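Long-range contacts in competence damage-inducible protein A (Klebsiella pneumoniae subsp. pneumoniae MGH 78578, PDB 5V01), which is of unknown function but belongs to the CinA family, some of whose members act as nicotinamide mononucleotide deamidases, a role not established for this protein: residues A[13-18]-A[160-165]; A[29-34]-A[104-109]; A[85-90]-A[112-117]; A[91-96]-A[137-142]; A[129-134]-A[155-160]. All blocks are in the same frame, centred on the assembly; numbering follows the deposited sequence.

Interaction 1 of 5, residues A[13-18]-A[160-165]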
# COMPACT_ATOMS: atom_id res chain seq x y z
N ASN A 13 -11.26 -8.82 -17.99
CA ASN A 13 -10.75 -9.34 -16.70
C ASN A 13 -11.34 -8.56 -15.55
O ASN A 13 -11.74 -7.39 -15.71
CB ASN A 13 -9.23 -9.27 -16.61
CG ASN A 13 -8.53 -10.19 -17.59
OD1 ASN A 13 -8.98 -11.30 -17.85
ND2 ASN A 13 -7.40 -9.73 -18.12
N ASN A 14 -11.43 -9.23 -14.40
CA ASN A 14 -11.96 -8.62 -13.19
C ASN A 14 -10.92 -8.80 -12.07
O ASN A 14 -10.44 -9.90 -11.82
CB ASN A 14 -13.28 -9.27 -12.80
CG ASN A 14 -13.80 -8.76 -11.48
OD1 ASN A 14 -13.50 -9.35 -10.42
ND2 ASN A 14 -14.53 -7.64 -11.52
N THR A 15 -10.63 -7.71 -11.36
CA THR A 15 -9.56 -7.72 -10.37
C THR A 15 -9.74 -8.76 -9.23
O THR A 15 -8.82 -9.45 -8.91
CB THR A 15 -9.27 -6.28 -9.90
OG1 THR A 15 -8.71 -5.55 -11.02
CG2 THR A 15 -8.32 -6.25 -8.73
N HIS A 16 -10.93 -8.86 -8.64
CA HIS A 16 -11.13 -9.84 -7.56
C HIS A 16 -11.08 -11.29 -8.08
O HIS A 16 -10.57 -12.18 -7.40
CB HIS A 16 -12.43 -9.60 -6.79
CG HIS A 16 -12.45 -10.23 -5.43
ND1 HIS A 16 -11.92 -11.47 -5.18
CD2 HIS A 16 -12.96 -9.79 -4.25
CE1 HIS A 16 -12.08 -11.77 -3.91
NE2 HIS A 16 -12.72 -10.77 -3.32
N GLU A 17 -11.62 -11.52 -9.28
CA GLU A 17 -11.50 -12.83 -9.90
C GLU A 17 -10.03 -13.20 -10.13
O GLU A 17 -9.60 -14.33 -9.90
CB GLU A 17 -12.28 -12.77 -11.20
CG GLU A 17 -12.59 -14.11 -11.81
CD GLU A 17 -13.49 -14.00 -13.02
OE1 GLU A 17 -13.66 -15.04 -13.66
OE2 GLU A 17 -14.02 -12.90 -13.33
N LEU A 18 -9.22 -12.22 -10.54
CA LEU A 18 -7.78 -12.44 -10.74
C LEU A 18 -7.06 -12.72 -9.44
O LEU A 18 -6.21 -13.61 -9.35
CB LEU A 18 -7.15 -11.25 -11.42
CG LEU A 18 -7.47 -11.07 -12.90
CD1 LEU A 18 -6.98 -9.70 -13.36
CD2 LEU A 18 -6.89 -12.18 -13.77
N TYR A 160 -3.65 -5.38 -14.92
CA TYR A 160 -2.61 -5.94 -15.78
C TYR A 160 -1.55 -6.65 -14.95
O TYR A 160 -1.10 -7.74 -15.29
CB TYR A 160 -1.96 -4.84 -16.63
CG TYR A 160 -0.96 -5.38 -17.61
CD1 TYR A 160 -1.40 -5.98 -18.77
CD2 TYR A 160 0.40 -5.36 -17.35
CE1 TYR A 160 -0.51 -6.52 -19.67
CE2 TYR A 160 1.29 -5.90 -18.26
CZ TYR A 160 0.82 -6.48 -19.41
OH TYR A 160 1.67 -7.04 -20.33
N ALA A 161 -1.12 -6.01 -13.87
CA ALA A 161 -0.11 -6.63 -13.00
C ALA A 161 -0.54 -8.01 -12.53
O ALA A 161 0.25 -8.95 -12.51
CB ALA A 161 0.21 -5.74 -11.82
N LEU A 162 -1.82 -8.10 -12.13
CA LEU A 162 -2.37 -9.33 -11.62
C LEU A 162 -2.60 -10.38 -12.72
O LEU A 162 -2.36 -11.56 -12.49
CB LEU A 162 -3.67 -9.08 -10.86
CG LEU A 162 -3.51 -8.29 -9.55
CD1 LEU A 162 -4.87 -7.74 -9.11
CD2 LEU A 162 -2.88 -9.14 -8.46
N ALA A 163 -3.12 -9.94 -13.86
CA ALA A 163 -3.38 -10.87 -14.97
C ALA A 163 -2.06 -11.46 -15.45
O ALA A 163 -1.96 -12.67 -15.71
CB ALA A 163 -4.11 -10.17 -16.10
N ALA A 164 -1.03 -10.62 -15.57
CA ALA A 164 0.28 -11.13 -16.00
C ALA A 164 0.88 -12.07 -14.95
O ALA A 164 1.47 -13.11 -15.26
CB ALA A 164 1.22 -9.98 -16.28
N LEU A 165 0.72 -11.72 -13.67
CA LEU A 165 1.17 -12.60 -12.60
C LEU A 165 0.47 -13.97 -12.68
O LEU A 165 1.12 -15.00 -12.52
CB LEU A 165 0.89 -11.97 -11.24
CG LEU A 165 1.25 -12.86 -10.04
CD1 LEU A 165 2.74 -13.18 -10.01
CD2 LEU A 165 0.79 -12.25 -8.72
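L18 lays its forked end over A163: CD1 is 3.9 Å from A163 N and CD2 approaches A163 CA, so both methyls rest on the backbone and CB of this small residue. CG is anti to the carbonyl carbon (chi1 -73°), and from it CD1 and CD2 both reach A163, while L18 CB meets L162 CB at 4.1 Å. One turn earlier, T15 crosses L162 at about a right angle, its CG2 touching L162 CD1 at 3.8 Å. L162 also packs on L44, A47 and L48 of helix 43-50, which joins the same layer. In front of the helix, N13 brings ND2 to 3.9 Å from A163 CB, a contact of van der Waals type only; the amide itself donates to E7 O. The start of helix 15-29 is fixed by N14, whose OD1 accepts from E17 N at 3.1 Å, in the plane of the side-chain carbonyl and on a lone pair, as an N-cap. No hydrogen bond joins the two segments. L18 and T15 packed against L162 and A163 are how helix 15-29 and helix 150-169 lie side by side, forming part of one helical layer of an alpha/beta/alpha sandwich.

Interaction 2 of 5, residues A[29-34]-A[104-109]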
# COMPACT_ATOMS: atom_id res chain seq x y z
N ARG A 29 1.66 -23.59 -4.26
CA ARG A 29 3.12 -23.75 -4.36
C ARG A 29 3.87 -23.39 -3.10
O ARG A 29 5.07 -23.62 -3.03
CB ARG A 29 3.64 -22.89 -5.52
CG ARG A 29 3.15 -23.43 -6.84
CD ARG A 29 3.41 -22.48 -7.97
NE ARG A 29 2.98 -23.08 -9.24
CZ ARG A 29 1.71 -23.23 -9.62
NH1 ARG A 29 0.68 -22.84 -8.85
NH2 ARG A 29 1.46 -23.78 -10.78
N GLY A 30 3.18 -22.82 -2.11
CA GLY A 30 3.80 -22.35 -0.89
C GLY A 30 4.65 -21.13 -1.16
O GLY A 30 5.66 -20.93 -0.49
N TRP A 31 4.23 -20.31 -2.12
CA TRP A 31 4.96 -19.07 -2.47
C TRP A 31 4.29 -17.84 -1.87
O TRP A 31 3.08 -17.80 -1.71
CB TRP A 31 5.08 -18.89 -3.97
CG TRP A 31 5.92 -19.95 -4.67
CD1 TRP A 31 6.74 -20.84 -4.10
CD2 TRP A 31 5.98 -20.17 -6.08
NE1 TRP A 31 7.32 -21.64 -5.07
CE2 TRP A 31 6.87 -21.23 -6.30
CE3 TRP A 31 5.38 -19.57 -7.19
CZ2 TRP A 31 7.17 -21.72 -7.57
CZ3 TRP A 31 5.67 -20.04 -8.45
CH2 TRP A 31 6.56 -21.11 -8.63
N ARG A 32 5.12 -16.84 -1.60
CA ARG A 32 4.66 -15.59 -1.03
C ARG A 32 5.03 -14.44 -1.96
O ARG A 32 6.11 -14.43 -2.56
CB ARG A 32 5.24 -15.37 0.36
CG ARG A 32 4.80 -16.47 1.31
CD ARG A 32 5.19 -16.19 2.74
NE ARG A 32 4.36 -15.14 3.33
CZ ARG A 32 3.11 -15.29 3.76
NH1 ARG A 32 2.47 -16.47 3.68
NH2 ARG A 32 2.47 -14.25 4.30
N LEU A 33 4.11 -13.50 -2.06
CA LEU A 33 4.17 -12.35 -2.94
C LEU A 33 4.36 -11.08 -2.11
O LEU A 33 3.81 -10.98 -1.01
CB LEU A 33 2.84 -12.27 -3.68
CG LEU A 33 2.58 -11.09 -4.61
CD1 LEU A 33 3.54 -11.07 -5.80
CD2 LEU A 33 1.13 -11.14 -5.08
N THR A 34 5.05 -10.10 -2.67
CA THR A 34 5.19 -8.75 -2.08
C THR A 34 5.10 -7.73 -3.22
O THR A 34 5.29 -8.07 -4.39
CB THR A 34 6.50 -8.63 -1.32
OG1 THR A 34 6.52 -7.42 -0.60
CG2 THR A 34 7.70 -8.67 -2.21
N GLY A 104 11.36 -10.76 2.18
CA GLY A 104 11.79 -12.17 2.19
C GLY A 104 10.87 -13.06 1.38
O GLY A 104 10.72 -14.25 1.66
N ALA A 105 10.25 -12.47 0.36
CA ALA A 105 9.23 -13.12 -0.43
C ALA A 105 9.85 -13.91 -1.58
O ALA A 105 11.04 -13.81 -1.86
CB ALA A 105 8.27 -12.07 -0.98
N ASP A 106 9.02 -14.71 -2.23
CA ASP A 106 9.42 -15.45 -3.43
C ASP A 106 9.23 -14.64 -4.72
O ASP A 106 10.00 -14.80 -5.69
CB ASP A 106 8.61 -16.74 -3.52
CG ASP A 106 8.78 -17.61 -2.31
OD1 ASP A 106 9.84 -18.24 -2.23
OD2 ASP A 106 7.85 -17.68 -1.46
N ILE A 107 8.18 -13.82 -4.75
CA ILE A 107 7.82 -13.03 -5.91
C ILE A 107 7.57 -11.60 -5.50
O ILE A 107 6.87 -11.36 -4.51
CB ILE A 107 6.57 -13.58 -6.63
CG1 ILE A 107 6.83 -15.02 -7.11
CG2 ILE A 107 6.16 -12.69 -7.80
CD1 ILE A 107 5.59 -15.85 -7.30
N ALA A 108 8.11 -10.66 -6.26
CA ALA A 108 7.88 -9.22 -6.06
C ALA A 108 7.35 -8.62 -7.35
O ALA A 108 7.84 -8.92 -8.44
CB ALA A 108 9.17 -8.50 -5.63
N ILE A 109 6.33 -7.79 -7.23
CA ILE A 109 5.87 -6.93 -8.32
C ILE A 109 6.18 -5.50 -7.97
O ILE A 109 5.86 -5.06 -6.85
CB ILE A 109 4.38 -7.09 -8.60
CG1 ILE A 109 4.07 -8.54 -8.97
CG2 ILE A 109 3.96 -6.13 -9.69
CD1 ILE A 109 2.61 -8.85 -9.14
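D106 holds CG anti to its own carbonyl carbon (chi1 -58°), and from there OD2 meets the backbone of R32, while L33 places CG anti to its backbone N (chi1 175°), from where CD1 extends to I107. These groups sit where strands 33-37 and 107-113 begin to run side by side as parallel neighbours in the middle of the mixed sheet. D106 OD2 uses its anti lone pair to accept from R32 N at 2.9 Å. In return, R32 O takes two donors: I107 N in the carbonyl plane, and D106 N tilted 27° from it. The backbone of R32 is thus gripped at both its N-H and its carbonyl before regular pairing starts. The carboxylate's other oxygen, OD1, forms a salt bridge with R136, and the guanidinium of R32 leads away to D59, so the two charged ends serve different partners. On the face carrying L33 and I107, L33 CD1 lies 3.7 Å from I107 CG2 and 4.1 Å from I109 CG1, and W31 CE3 meets I107 CD1 at 3.7 Å; L26 and L165 of the covering helices close over this group. On the face of T34 and A108, T34 CG2 touches both A105 CB and A108 CB, and the residue packs on I99 and A103 of helix 89-103. Parallel pairing proceeds from I107 O, which accepts from T34 N at 2.9 Å, to T34 O, which accepts from I109 N at 3.0 Å and also receives a CA-H...O contact from A108 CA.

Interaction 3 of 5, residues A[85-90]-A[112-117]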
# COMPACT_ATOMS: atom_id res chain seq x y z
N SER A 85 15.14 8.03 -14.60
CA SER A 85 13.90 8.45 -13.95
C SER A 85 13.24 7.29 -13.23
O SER A 85 13.60 6.12 -13.42
CB SER A 85 12.90 9.11 -14.91
OG SER A 85 12.04 8.15 -15.52
N ALA A 86 12.25 7.62 -12.41
CA ALA A 86 11.50 6.61 -11.70
C ALA A 86 10.58 5.78 -12.60
O ALA A 86 10.20 4.66 -12.22
CB ALA A 86 10.69 7.24 -10.59
N VAL A 87 10.21 6.31 -13.77
CA VAL A 87 9.36 5.59 -14.72
C VAL A 87 10.28 5.03 -15.77
O VAL A 87 10.55 5.64 -16.81
CB VAL A 87 8.24 6.48 -15.28
CG1 VAL A 87 7.40 5.73 -16.31
CG2 VAL A 87 7.35 6.97 -14.16
N SER A 88 10.81 3.85 -15.46
CA SER A 88 11.83 3.22 -16.27
C SER A 88 11.97 1.76 -15.90
O SER A 88 11.62 1.32 -14.79
CB SER A 88 13.19 3.91 -16.08
OG SER A 88 13.70 3.72 -14.76
N GLU A 89 12.47 1.00 -16.86
CA GLU A 89 12.86 -0.38 -16.60
C GLU A 89 13.83 -0.51 -15.42
O GLU A 89 13.64 -1.35 -14.55
CB GLU A 89 13.48 -0.99 -17.86
CG GLU A 89 13.75 -2.48 -17.71
CD GLU A 89 14.30 -3.14 -18.94
OE1 GLU A 89 15.17 -2.56 -19.59
OE2 GLU A 89 13.88 -4.27 -19.23
N ALA A 90 14.88 0.31 -15.39
CA ALA A 90 15.89 0.19 -14.35
C ALA A 90 15.31 0.44 -12.96
O ALA A 90 15.64 -0.26 -12.01
CB ALA A 90 17.05 1.13 -14.62
N SER A 112 5.62 1.31 -11.67
CA SER A 112 5.95 2.74 -11.66
C SER A 112 5.55 3.36 -12.97
O SER A 112 5.98 2.88 -14.03
CB SER A 112 7.43 2.93 -11.40
OG SER A 112 7.74 4.30 -11.25
N GLY A 113 4.75 4.42 -12.93
CA GLY A 113 4.24 5.04 -14.13
C GLY A 113 3.77 6.46 -13.92
O GLY A 113 3.92 7.03 -12.84
N TYR A 114 3.25 7.02 -15.01
CA TYR A 114 2.58 8.32 -15.00
C TYR A 114 1.10 8.03 -15.23
O TYR A 114 0.69 7.72 -16.35
CB TYR A 114 3.11 9.26 -16.10
CG TYR A 114 4.56 9.58 -15.95
CD1 TYR A 114 5.01 10.40 -14.90
CD2 TYR A 114 5.51 9.07 -16.85
CE1 TYR A 114 6.36 10.68 -14.75
CE2 TYR A 114 6.86 9.36 -16.71
CZ TYR A 114 7.27 10.15 -15.65
OH TYR A 114 8.61 10.45 -15.50
N ALA A 115 0.31 8.09 -14.16
CA ALA A 115 -1.13 7.81 -14.26
C ALA A 115 -1.88 8.96 -14.89
O ALA A 115 -2.90 8.74 -15.54
CB ALA A 115 -1.71 7.47 -12.89
N GLY A 116 -1.38 10.19 -14.71
CA GLY A 116 -1.95 11.38 -15.34
C GLY A 116 -2.53 12.37 -14.34
O GLY A 116 -2.54 12.10 -13.13
N PRO A 117 -3.02 13.52 -14.82
CA PRO A 117 -3.10 13.86 -16.26
C PRO A 117 -1.76 14.19 -16.94
O PRO A 117 -1.66 14.07 -18.16
CB PRO A 117 -4.00 15.10 -16.26
CG PRO A 117 -3.77 15.74 -14.94
CD PRO A 117 -3.56 14.60 -13.97
O HOH W 1 10.28 9.25 -17.22
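V87 meets the ring of Y114 from its first side-chain atom onward. CB stands 3.5 Å from Y114 CE2; beyond it, CG1 lies anti to the backbone N (chi1 178°), touching CE2 and reaching 3.9 Å from S112 O. The other methyl, CG2, covers one ring face, 3.6 Å from the centroid and 18° off the normal, a CH-pi contact displaced toward the CE2-CZ side. CG2 also closes on G113 C at 3.6 Å, so the valine fills the angle between the strand backbone and the tyrosine ring. One residue earlier, A86 O accepts from S112 OG at 2.7 Å, the hydroxyl standing above the carbonyl plane. Around the phenol a water lies in the ring plane, bonded to Y114 OH and donating to S85 OG, each at 2.7 Å. S85 OG in turn accepts from V87 N in an ST turn, while S88 OG, at the N-cap position, bonds to C91 N and S85 O. The tight loop that leads into helix 89-103 is thereby tied to the C-terminal end of strand 107-113. This is the closing end of a helix-strand pair, where the start of helix 89-103 and the end of strand 107-113 meet at one edge of the alpha/beta fold.

Interaction 4 of 5, residues A[91-96]-A[137-142]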
# COMPACT_ATOMS: atom_id res chain seq x y z
N CYS A 91 14.42 1.42 -12.86
CA CYS A 91 13.81 1.70 -11.57
C CYS A 91 12.92 0.56 -11.09
O CYS A 91 13.04 0.14 -9.94
CB CYS A 91 13.00 2.97 -11.61
SG CYS A 91 12.27 3.36 -9.99
N VAL A 92 12.04 0.05 -11.95
CA VAL A 92 11.17 -1.04 -11.50
C VAL A 92 11.99 -2.30 -11.16
O VAL A 92 11.64 -3.04 -10.24
CB VAL A 92 9.96 -1.36 -12.43
CG1 VAL A 92 8.94 -0.24 -12.38
CG2 VAL A 92 10.36 -1.74 -13.85
N GLN A 93 13.08 -2.54 -11.90
CA GLN A 93 13.99 -3.64 -11.50
C GLN A 93 14.49 -3.45 -10.08
O GLN A 93 14.40 -4.36 -9.25
CB GLN A 93 15.18 -3.77 -12.45
CG GLN A 93 14.82 -4.32 -13.80
CD GLN A 93 15.92 -4.17 -14.83
OE1 GLN A 93 16.73 -3.25 -14.78
NE2 GLN A 93 15.94 -5.09 -15.78
N GLU A 94 15.01 -2.26 -9.79
CA GLU A 94 15.57 -2.01 -8.46
C GLU A 94 14.49 -1.99 -7.37
O GLU A 94 14.72 -2.46 -6.26
CB GLU A 94 16.40 -0.73 -8.45
CG GLU A 94 17.69 -0.87 -9.26
CD GLU A 94 18.58 0.35 -9.19
OE1 GLU A 94 18.38 1.18 -8.32
OE2 GLU A 94 19.52 0.48 -10.00
N MET A 95 13.31 -1.44 -7.70
CA MET A 95 12.18 -1.48 -6.74
C MET A 95 11.83 -2.93 -6.39
O MET A 95 11.63 -3.26 -5.21
CB MET A 95 10.94 -0.80 -7.32
CG MET A 95 11.01 0.69 -7.37
SD MET A 95 9.61 1.47 -8.20
CE MET A 95 8.31 1.18 -7.02
N SER A 96 11.75 -3.79 -7.42
CA SER A 96 11.35 -5.18 -7.21
C SER A 96 12.39 -5.90 -6.35
O SER A 96 12.04 -6.66 -5.47
CB SER A 96 11.09 -5.90 -8.53
OG SER A 96 12.28 -6.25 -9.22
N GLY A 137 14.68 -13.52 -7.85
CA GLY A 137 15.76 -12.96 -8.70
C GLY A 137 15.49 -12.90 -10.21
O GLY A 137 16.04 -12.03 -10.89
N GLN A 138 14.71 -13.83 -10.76
CA GLN A 138 14.52 -13.84 -12.22
C GLN A 138 13.48 -12.73 -12.45
O GLN A 138 12.35 -12.88 -12.05
CB GLN A 138 14.08 -15.23 -12.74
CG GLN A 138 14.90 -15.79 -13.92
CD GLN A 138 16.36 -16.09 -13.57
OE1 GLN A 138 16.67 -16.56 -12.47
NE2 GLN A 138 17.26 -15.81 -14.50
N THR A 139 13.90 -11.60 -13.04
CA THR A 139 13.03 -10.41 -13.28
C THR A 139 12.73 -10.19 -14.75
O THR A 139 13.64 -10.15 -15.59
CB THR A 139 13.64 -9.11 -12.70
OG1 THR A 139 13.89 -9.29 -11.31
CG2 THR A 139 12.68 -7.90 -12.86
N GLU A 140 11.45 -10.07 -15.05
CA GLU A 140 10.97 -9.66 -16.35
C GLU A 140 10.29 -8.32 -16.21
O GLU A 140 9.66 -8.05 -15.17
CB GLU A 140 9.95 -10.68 -16.88
CG GLU A 140 10.52 -12.02 -17.27
CD GLU A 140 9.53 -13.18 -17.23
OE1 GLU A 140 8.30 -12.98 -17.11
OE2 GLU A 140 10.01 -14.32 -17.34
N THR A 141 10.36 -7.51 -17.25
CA THR A 141 9.75 -6.19 -17.24
C THR A 141 8.88 -5.97 -18.46
O THR A 141 9.03 -6.65 -19.48
CB THR A 141 10.81 -5.08 -17.21
OG1 THR A 141 11.59 -5.16 -18.42
CG2 THR A 141 11.69 -5.22 -15.97
N LYS A 142 7.98 -5.00 -18.35
CA LYS A 142 7.09 -4.64 -19.45
C LYS A 142 6.65 -3.20 -19.32
O LYS A 142 6.28 -2.76 -18.24
CB LYS A 142 5.84 -5.53 -19.44
CG LYS A 142 4.80 -5.23 -20.51
CD LYS A 142 5.17 -5.89 -21.82
CE LYS A 142 4.01 -5.91 -22.79
NZ LYS A 142 4.04 -4.75 -23.70
O HOH W 2 15.54 -6.84 -10.60
O HOH W 3 14.74 -7.57 -16.31
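T139 faces helix 89-103 from an outermost strand of the chain's sheet, the second arm of the hairpin formed by strands 128-135 and 138-145. Helix 91-96 and strand 138-142 run roughly antiparallel, at 142°, with axes 9.3 Å apart at closest approach. That spacing is bridged partly by water. T139 CG2 lies 4.0 Å from S96 OG, whose hydroxyl donates back within the helix to Q93 O at 2.8 Å. T139 OG1 shares a water with Q93 O, and a second water donates to T139 O and accepts from Q93 NE2, the water oxygen 2.8 Å from NE2; the glutamine is extended beyond CG, and its amide sits at the solvated margin of the contact. Two residues on, T141 turns the same way and makes further carbon contacts with the helix. Its OG1 is held between the backbone N and the carbonyl carbon (chi1 63°) and bonds to E89 OE2 at the start of the helix. The methyl is left for apolar contact: the T141 and Q93 side chains cross obliquely, with T141 CG2 3.9 Å from Q93 CG, and the same methyl approaches V92 CG2 at 4.3 Å.

Interaction 5 of 5, residues A[129-134]-A[155-160]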
# COMPACT_ATOMS: atom_id res chain seq x y z
N VAL A 129 3.27 3.08 -18.08
CA VAL A 129 3.50 2.37 -16.82
C VAL A 129 4.48 1.22 -17.06
O VAL A 129 4.30 0.43 -18.00
CB VAL A 129 2.19 1.81 -16.22
CG1 VAL A 129 2.48 1.15 -14.87
CG2 VAL A 129 1.12 2.89 -16.08
N TRP A 130 5.53 1.17 -16.24
CA TRP A 130 6.48 0.08 -16.20
C TRP A 130 6.15 -0.92 -15.09
O TRP A 130 5.75 -0.53 -13.99
CB TRP A 130 7.92 0.59 -16.02
CG TRP A 130 8.61 1.01 -17.28
CD1 TRP A 130 8.74 2.29 -17.77
CD2 TRP A 130 9.27 0.16 -18.21
NE1 TRP A 130 9.43 2.27 -18.95
CE2 TRP A 130 9.79 0.98 -19.24
CE3 TRP A 130 9.51 -1.22 -18.26
CZ2 TRP A 130 10.51 0.47 -20.32
CZ3 TRP A 130 10.22 -1.73 -19.35
CH2 TRP A 130 10.72 -0.89 -20.35
N PHE A 131 6.33 -2.19 -15.41
CA PHE A 131 6.09 -3.30 -14.53
C PHE A 131 7.33 -4.15 -14.42
O PHE A 131 8.02 -4.34 -15.45
CB PHE A 131 4.98 -4.20 -15.11
CG PHE A 131 3.64 -3.52 -15.24
CD1 PHE A 131 3.37 -2.73 -16.33
CD2 PHE A 131 2.68 -3.65 -14.23
CE1 PHE A 131 2.16 -2.07 -16.44
CE2 PHE A 131 1.46 -3.00 -14.34
CZ PHE A 131 1.19 -2.22 -15.44
N ALA A 132 7.58 -4.70 -13.24
CA ALA A 132 8.57 -5.76 -13.03
C ALA A 132 7.95 -6.89 -12.23
O ALA A 132 7.26 -6.62 -11.23
CB ALA A 132 9.78 -5.23 -12.29
N TRP A 133 8.18 -8.13 -12.66
CA TRP A 133 7.80 -9.31 -11.90
C TRP A 133 9.10 -10.05 -11.65
O TRP A 133 9.80 -10.44 -12.60
CB TRP A 133 6.80 -10.20 -12.67
CG TRP A 133 5.56 -9.55 -13.09
CD1 TRP A 133 4.31 -9.66 -12.47
CD2 TRP A 133 5.35 -8.74 -14.25
NE1 TRP A 133 3.39 -8.95 -13.18
CE2 TRP A 133 3.99 -8.37 -14.26
CE3 TRP A 133 6.17 -8.32 -15.31
CZ2 TRP A 133 3.43 -7.58 -15.27
CZ3 TRP A 133 5.62 -7.54 -16.30
CH2 TRP A 133 4.27 -7.19 -16.29
N ASN A 134 9.46 -10.19 -10.38
CA ASN A 134 10.73 -10.73 -9.93
C ASN A 134 10.44 -12.02 -9.18
O ASN A 134 9.86 -11.99 -8.11
CB ASN A 134 11.45 -9.66 -9.11
CG ASN A 134 12.77 -10.10 -8.54
OD1 ASN A 134 13.07 -11.29 -8.44
ND2 ASN A 134 13.55 -9.12 -8.10
N ALA A 155 -6.48 1.63 -12.30
CA ALA A 155 -7.25 0.38 -12.23
C ALA A 155 -6.76 -0.60 -13.30
O ALA A 155 -6.59 -1.79 -13.04
CB ALA A 155 -8.74 0.66 -12.39
N LYS A 156 -6.50 -0.09 -14.51
CA LYS A 156 -5.97 -0.93 -15.59
C LYS A 156 -4.60 -1.52 -15.25
O LYS A 156 -4.31 -2.66 -15.58
CB LYS A 156 -5.88 -0.13 -16.88
CG LYS A 156 -7.24 0.14 -17.53
CD LYS A 156 -7.08 1.04 -18.75
CE LYS A 156 -8.39 1.18 -19.51
NZ LYS A 156 -8.23 2.09 -20.67
N ALA A 157 -3.76 -0.71 -14.62
CA ALA A 157 -2.41 -1.15 -14.29
C ALA A 157 -2.43 -2.22 -13.22
O ALA A 157 -1.71 -3.21 -13.29
CB ALA A 157 -1.57 0.03 -13.84
N VAL A 158 -3.28 -2.05 -12.21
CA VAL A 158 -3.44 -3.07 -11.19
C VAL A 158 -3.93 -4.40 -11.81
O VAL A 158 -3.39 -5.47 -11.53
CB VAL A 158 -4.43 -2.60 -10.08
CG1 VAL A 158 -4.83 -3.77 -9.17
CG2 VAL A 158 -3.79 -1.46 -9.27
N ARG A 159 -4.95 -4.31 -12.66
CA ARG A 159 -5.50 -5.49 -13.32
C ARG A 159 -4.43 -6.18 -14.18
O ARG A 159 -4.29 -7.40 -14.17
CB ARG A 159 -6.72 -5.10 -14.16
CG ARG A 159 -7.81 -6.15 -14.30
CD ARG A 159 -8.95 -5.55 -15.11
NE ARG A 159 -8.44 -4.99 -16.36
CZ ARG A 159 -9.02 -4.01 -17.05
NH1 ARG A 159 -10.15 -3.46 -16.62
NH2 ARG A 159 -8.46 -3.58 -18.17
N TYR A 160 -3.65 -5.38 -14.92
CA TYR A 160 -2.61 -5.94 -15.78
C TYR A 160 -1.55 -6.65 -14.95
O TYR A 160 -1.10 -7.74 -15.29
CB TYR A 160 -1.96 -4.84 -16.63
CG TYR A 160 -0.96 -5.38 -17.61
CD1 TYR A 160 -1.40 -5.98 -18.77
CD2 TYR A 160 0.40 -5.36 -17.35
CE1 TYR A 160 -0.51 -6.52 -19.67
CE2 TYR A 160 1.29 -5.90 -18.26
CZ TYR A 160 0.82 -6.48 -19.41
OH TYR A 160 1.67 -7.04 -20.33
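Helix 150-169 packs on the sheet face made by alternate residues of strand 128-135, a standard alpha/beta layer contact in which the segments 155-160 and 129-134 run nearly parallel, 22° apart. V129, F131 and W133 point toward the helix; A157 and Y160, one turn apart, point back. V129 CG1 touches A157 CB at 4.3 Å, and F131 CZ reaches the same methyl at 3.9 Å. F131 and Y160 form an edge-to-face pair, centroids 5.1 Å apart and planes at 60°: the tyrosine presents CD2 over the centre of the phenylalanine ring. Y160 CG is anti to its backbone N (chi1 -175°), and the ring beyond it meets both strand aromatics. Its neighbouring atom CE2 then meets the rim of the W133 indole, 3.8 Å from CH2 and near the indole plane. The indole also has polar partners: NE1 bonds to A161 O one residue past Y160, and K168 makes a cation-pi contact. At the edge of F131, CE2 lies 3.3 Å from A157 O. Aromatic C-H edges carry slight positive charge, so the F131 edge beside A157 O, and the Y160 edge over the F131 face, are both probably favourable electrostatically, in a buried contact that otherwise rests on apolar surfaces and has no hydrogen bond between the two segments.

In the fold
Near the N terminus, helix 15-29 meets helix 150-169 in interaction 1, closing a loop that encloses the other four contacts. Interaction 2 follows, joining the central strands 33-37 and 107-113. It crosses interactions 3 and 4, whose first segments, at the start of helix 89-103 and just before it, lie within its span; these two also cross each other, linking that helix to strands 107-113 and 138-145. Interaction 5 opens after 2 and 3 have closed, crosses 4, and shares Y160 with 1. Interactions 1 and 5 thus belong to the layer of helix 150-169, and interactions 3 and 4 to that of helix 89-103, while 2 lies in the sheet between them.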